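Local structure of cytolethal distending toxin protein B (Haemophilus ducreyi, 1SR4) at residues 32-37 and 240-244; 206-210 and 247-253. The protein forms the DNase I-like subunit of a bacterial genotoxin and probably acts as a nuclease that damages the DNA of host cells. Residues are numbered along the deposited sequence.

Contact 1 (32-37 and 240-244)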
# COMPACT_ATOMS: atom_id res chain seq x y z
N SER B 32 1.03 9.17 0.60
CA SER B 32 1.91 10.04 1.38
C SER B 32 3.36 10.12 0.99
O SER B 32 3.84 9.38 0.12
CB SER B 32 1.81 9.68 2.86
OG SER B 32 2.20 8.36 3.08
N GLY B 33 4.06 11.05 1.63
CA GLY B 33 5.47 11.23 1.38
C GLY B 33 5.77 11.87 0.05
O GLY B 33 4.87 12.10 -0.76
N GLU B 34 7.05 12.15 -0.16
CA GLU B 34 7.56 12.75 -1.39
C GLU B 34 7.26 11.92 -2.63
O GLU B 34 7.16 12.46 -3.72
CB GLU B 34 9.09 12.92 -1.28
CG GLU B 34 9.59 14.26 -0.71
CD GLU B 34 11.11 14.27 -0.48
OE1 GLU B 34 11.84 13.68 -1.30
OE2 GLU B 34 11.57 14.87 0.52
N GLN B 35 7.16 10.60 -2.46
CA GLN B 35 6.92 9.72 -3.60
C GLN B 35 5.48 9.21 -3.71
O GLN B 35 5.18 8.31 -4.48
CB GLN B 35 7.90 8.53 -3.54
CG GLN B 35 9.38 8.98 -3.46
CD GLN B 35 10.37 7.82 -3.25
OE1 GLN B 35 10.82 7.20 -4.21
NE2 GLN B 35 10.69 7.54 -2.00
N GLY B 36 4.59 9.81 -2.93
CA GLY B 36 3.18 9.41 -2.96
C GLY B 36 2.56 9.70 -4.31
O GLY B 36 2.99 10.61 -5.02
N ALA B 37 1.52 8.95 -4.67
CA ALA B 37 0.90 9.17 -5.97
C ALA B 37 0.11 10.46 -6.04
O ALA B 37 -0.54 10.86 -5.07
CB ALA B 37 -0.02 7.99 -6.34
N MET B 240 4.49 -0.78 -6.37
CA MET B 240 4.78 0.41 -5.55
C MET B 240 5.20 0.05 -4.12
O MET B 240 4.64 0.56 -3.15
CB MET B 240 3.56 1.34 -5.51
CG MET B 240 3.86 2.73 -4.95
SD MET B 240 2.45 3.79 -5.25
CE MET B 240 3.23 5.39 -5.42
N LEU B 241 6.22 -0.79 -4.01
CA LEU B 241 6.67 -1.26 -2.71
C LEU B 241 7.35 -0.21 -1.86
O LEU B 241 7.43 -0.36 -0.65
CB LEU B 241 7.57 -2.47 -2.90
CG LEU B 241 6.97 -3.61 -3.73
CD1 LEU B 241 8.02 -4.70 -3.92
CD2 LEU B 241 5.73 -4.18 -3.05
N ASN B 242 7.84 0.85 -2.49
CA ASN B 242 8.52 1.91 -1.74
C ASN B 242 7.55 2.69 -0.83
O ASN B 242 7.98 3.44 0.05
CB ASN B 242 9.24 2.86 -2.70
CG ASN B 242 8.33 3.43 -3.76
OD1 ASN B 242 7.62 2.70 -4.46
ND2 ASN B 242 8.34 4.74 -3.88
N GLN B 243 6.25 2.50 -1.03
CA GLN B 243 5.26 3.20 -0.23
C GLN B 243 4.72 2.41 0.99
O GLN B 243 4.17 3.01 1.92
CB GLN B 243 4.07 3.60 -1.11
CG GLN B 243 4.36 4.71 -2.11
CD GLN B 243 4.89 5.98 -1.47
OE1 GLN B 243 6.10 6.23 -1.48
NE2 GLN B 243 4.00 6.79 -0.91
N LEU B 244 4.93 1.09 1.00
CA LEU B 244 4.41 0.24 2.06
C LEU B 244 5.13 0.27 3.42
O LEU B 244 6.35 0.32 3.49
CB LEU B 244 4.34 -1.21 1.56
CG LEU B 244 3.74 -1.38 0.16
CD1 LEU B 244 3.64 -2.85 -0.19
CD2 LEU B 244 2.35 -0.75 0.11
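Gln-243 lays its side-chain amide against the turn that follows helix 20-31, where its end lies beside Ser-32, Gln-35 and Gly-36. The decisive bond is Gln-243 NE2 to Ser-32 O, 2.8 Å with an N-H...O angle of 148°. The same NE2 also donates a weak bond to Gln-29 O, in the last turn of the helix, so one amide serves two carbonyls near its C-terminal end. Gln-243 NE2 is 3.4 Å from Gly-36 CA, and Gln-243 OE1 is 3.6 Å from Gln-35 CB, so the amide lies snugly along the turn.

That turn is of type I, Gly-33 to Gly-36, closed by Gly-36 N to Gly-33 O at 3.2 Å. A beta carbon on Gly-36 would come within 2.5 Å of Ser-32 O, consistent with the glycine there. Gln-35 OE1 approaches Asn-242 ND2 to 3.5 Å, but the firm polar partner of the Gln-35 side chain is Met-101 O of the subunit A chain, accepting from its NE2.

Apolar packing closes the inner side: Met-240, extended with all chi angles t, brings CE to 4.3 Å from Ala-37 CB, while the same CE makes van der Waals contact with the backbone at Gln-35 O, 3.6 Å away. Met-240 and Ala-37 also touch Ala-8 of strand 7-11. The turn thus belongs to a beta-alpha-beta crossover, strand 7-11, helix 20-31 and parallel strand 39-43, in the DNase I-like fold; residues 240-244, leaving strand 235-239 at one edge of the sheet within this chain, pack against its helix-to-strand connection.

Contact 2 (206-210 and 247-253)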
# COMPACT_ATOMS: atom_id res chain seq x y z
N GLU B 206 6.90 -8.27 -12.62
CA GLU B 206 6.72 -8.99 -11.37
C GLU B 206 5.21 -9.16 -11.16
O GLU B 206 4.43 -8.34 -11.59
CB GLU B 206 7.28 -8.21 -10.18
CG GLU B 206 8.78 -8.02 -10.16
CD GLU B 206 9.24 -7.48 -8.83
OE1 GLU B 206 9.32 -6.24 -8.66
OE2 GLU B 206 9.50 -8.30 -7.92
N PRO B 207 4.81 -10.23 -10.47
CA PRO B 207 3.39 -10.49 -10.19
C PRO B 207 2.69 -9.30 -9.51
O PRO B 207 3.32 -8.57 -8.73
CB PRO B 207 3.45 -11.71 -9.27
CG PRO B 207 4.69 -12.44 -9.75
CD PRO B 207 5.67 -11.31 -9.96
N THR B 208 1.42 -9.05 -9.85
CA THR B 208 0.68 -7.96 -9.19
C THR B 208 -0.49 -8.55 -8.42
O THR B 208 -1.32 -7.82 -7.88
CB THR B 208 0.09 -6.92 -10.18
OG1 THR B 208 -0.98 -7.52 -10.93
CG2 THR B 208 1.16 -6.42 -11.15
N HIS B 209 -0.55 -9.88 -8.36
CA HIS B 209 -1.63 -10.59 -7.66
C HIS B 209 -1.02 -11.85 -7.04
O HIS B 209 -0.04 -12.38 -7.55
CB HIS B 209 -2.73 -10.94 -8.66
CG HIS B 209 -3.91 -11.65 -8.05
ND1 HIS B 209 -4.21 -12.96 -8.34
CD2 HIS B 209 -4.87 -11.22 -7.20
CE1 HIS B 209 -5.31 -13.31 -7.70
NE2 HIS B 209 -5.73 -12.27 -7.00
N ARG B 210 -1.61 -12.33 -5.95
CA ARG B 210 -1.03 -13.47 -5.28
C ARG B 210 -1.13 -14.79 -6.01
O ARG B 210 -0.63 -15.81 -5.54
CB ARG B 210 -1.58 -13.55 -3.84
CG ARG B 210 -1.04 -12.38 -2.99
CD ARG B 210 -1.42 -12.44 -1.50
NE ARG B 210 -1.18 -11.16 -0.84
CZ ARG B 210 -1.10 -10.99 0.48
NH1 ARG B 210 -1.25 -12.03 1.30
NH2 ARG B 210 -0.89 -9.77 0.99
N GLN B 247 1.18 -4.61 5.96
CA GLN B 247 0.71 -5.72 5.14
C GLN B 247 -0.19 -5.06 4.07
O GLN B 247 -0.82 -4.02 4.33
CB GLN B 247 -0.15 -6.66 6.00
CG GLN B 247 -1.06 -7.62 5.23
CD GLN B 247 -0.27 -8.63 4.41
OE1 GLN B 247 0.60 -8.25 3.60
NE2 GLN B 247 -0.57 -9.92 4.59
N ILE B 248 -0.21 -5.64 2.87
CA ILE B 248 -1.08 -5.15 1.80
C ILE B 248 -2.36 -5.92 2.07
O ILE B 248 -2.35 -7.15 2.04
CB ILE B 248 -0.54 -5.49 0.40
CG1 ILE B 248 0.81 -4.79 0.19
CG2 ILE B 248 -1.52 -5.01 -0.69
CD1 ILE B 248 1.35 -4.93 -1.22
N THR B 249 -3.45 -5.21 2.35
CA THR B 249 -4.71 -5.85 2.71
C THR B 249 -5.63 -6.41 1.62
O THR B 249 -6.85 -6.52 1.82
CB THR B 249 -5.52 -4.93 3.65
OG1 THR B 249 -5.82 -3.70 2.98
CG2 THR B 249 -4.73 -4.63 4.91
N SER B 250 -5.07 -6.75 0.47
CA SER B 250 -5.84 -7.39 -0.60
C SER B 250 -4.87 -8.33 -1.32
O SER B 250 -3.66 -8.33 -1.06
CB SER B 250 -6.41 -6.35 -1.57
OG SER B 250 -5.48 -6.07 -2.58
N ASP B 251 -5.39 -9.16 -2.22
CA ASP B 251 -4.51 -10.08 -2.94
C ASP B 251 -3.78 -9.41 -4.11
O ASP B 251 -3.05 -10.08 -4.83
CB ASP B 251 -5.30 -11.30 -3.44
CG ASP B 251 -5.70 -12.23 -2.31
OD1 ASP B 251 -5.08 -12.19 -1.23
OD2 ASP B 251 -6.64 -13.03 -2.52
N HIS B 252 -3.99 -8.11 -4.32
CA HIS B 252 -3.34 -7.37 -5.39
C HIS B 252 -2.29 -6.44 -4.80
O HIS B 252 -2.46 -5.89 -3.70
CB HIS B 252 -4.34 -6.52 -6.17
CG HIS B 252 -5.29 -7.30 -7.02
ND1 HIS B 252 -5.10 -7.49 -8.37
CD2 HIS B 252 -6.44 -7.96 -6.70
CE1 HIS B 252 -6.09 -8.23 -8.85
NE2 HIS B 252 -6.91 -8.52 -7.86
N PHE B 253 -1.20 -6.26 -5.53
CA PHE B 253 -0.13 -5.38 -5.09
C PHE B 253 -0.30 -4.05 -5.84
O PHE B 253 -0.62 -4.04 -7.03
CB PHE B 253 1.23 -6.01 -5.43
CG PHE B 253 1.52 -7.25 -4.62
CD1 PHE B 253 2.19 -7.14 -3.40
CD2 PHE B 253 1.08 -8.49 -5.03
CE1 PHE B 253 2.41 -8.26 -2.61
CE2 PHE B 253 1.29 -9.62 -4.25
CZ PHE B 253 1.96 -9.50 -3.02
O HOH W 1 -7.85 -12.56 -5.07
O HOH W 2 -1.01 -8.61 -1.95
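Two backbone bonds pair the segments antiparallel: Phe-253 N to Thr-208 O (2.8 Å, 166°) and Arg-210 N to Asp-251 O (2.9 Å, 138°). Between them His-209 and His-252 form a non-hydrogen-bonded pair, CA atoms 4.3 Å apart, and CA-H...O contacts add His-252 CA to Thr-208 O and His-209 CA to Asp-251 O, each 3.2 Å.

Across the segments, side chains link largely through waters; several have direct partners outside. One water joins His-209 NE2 and Asp-251 OD2, 2.9 Å from each; another accepts from Arg-210 NE and donates to Ser-250 O, both 2.8 Å. His-209 ND1 bonds Ser-211 OG. Arg-210 NH2 reaches Gln-247 OE1 weakly (3.4 Å, 136°); that oxygen also accepts from Ile-248 N at 2.8 Å. Ser-250 OG takes His-252 N at 3.1 Å, an ST turn, and bonds Asn-11 O. Pro-207 O is buried without a partner.

Asp-216 OD2 bonds Thr-208 OG1 and His-252 ND1. Ser-250 to His-252 match the Ser-Asp-His motif of DNase I relatives, consistent with an active-site position. The bridge joins the loop between strands 200-202 and 216-221 to that between 235-239 and 255-259, beside strand 7-11 and helix 20-31, whose Asn-26 OD1 bonds Thr-249 OG1.

In the fold
Contacts 1 and 2 draw on one long loop, between strands 235-239 and 255-259: its first part, 240-244, meets the turn after helix 20-31, while 247-253 pairs with a loop of the other sheet. Their centres lie 16 Å apart. Contact 1 is partly buried and stays within one sheet's connections, using a single side-chain-to-backbone bond and methionine packing (238 Å² buried). Contact 2 is largely buried, though His-209, Arg-210 and Asp-251 remain partly exposed; it doubles that area to 476 Å² and relies on backbone pairing, waters and histidines beside a probable active site. Subunit A borders both, whereas protein C reaches contact 2, so the shared loop also faces the toxin's partner chains.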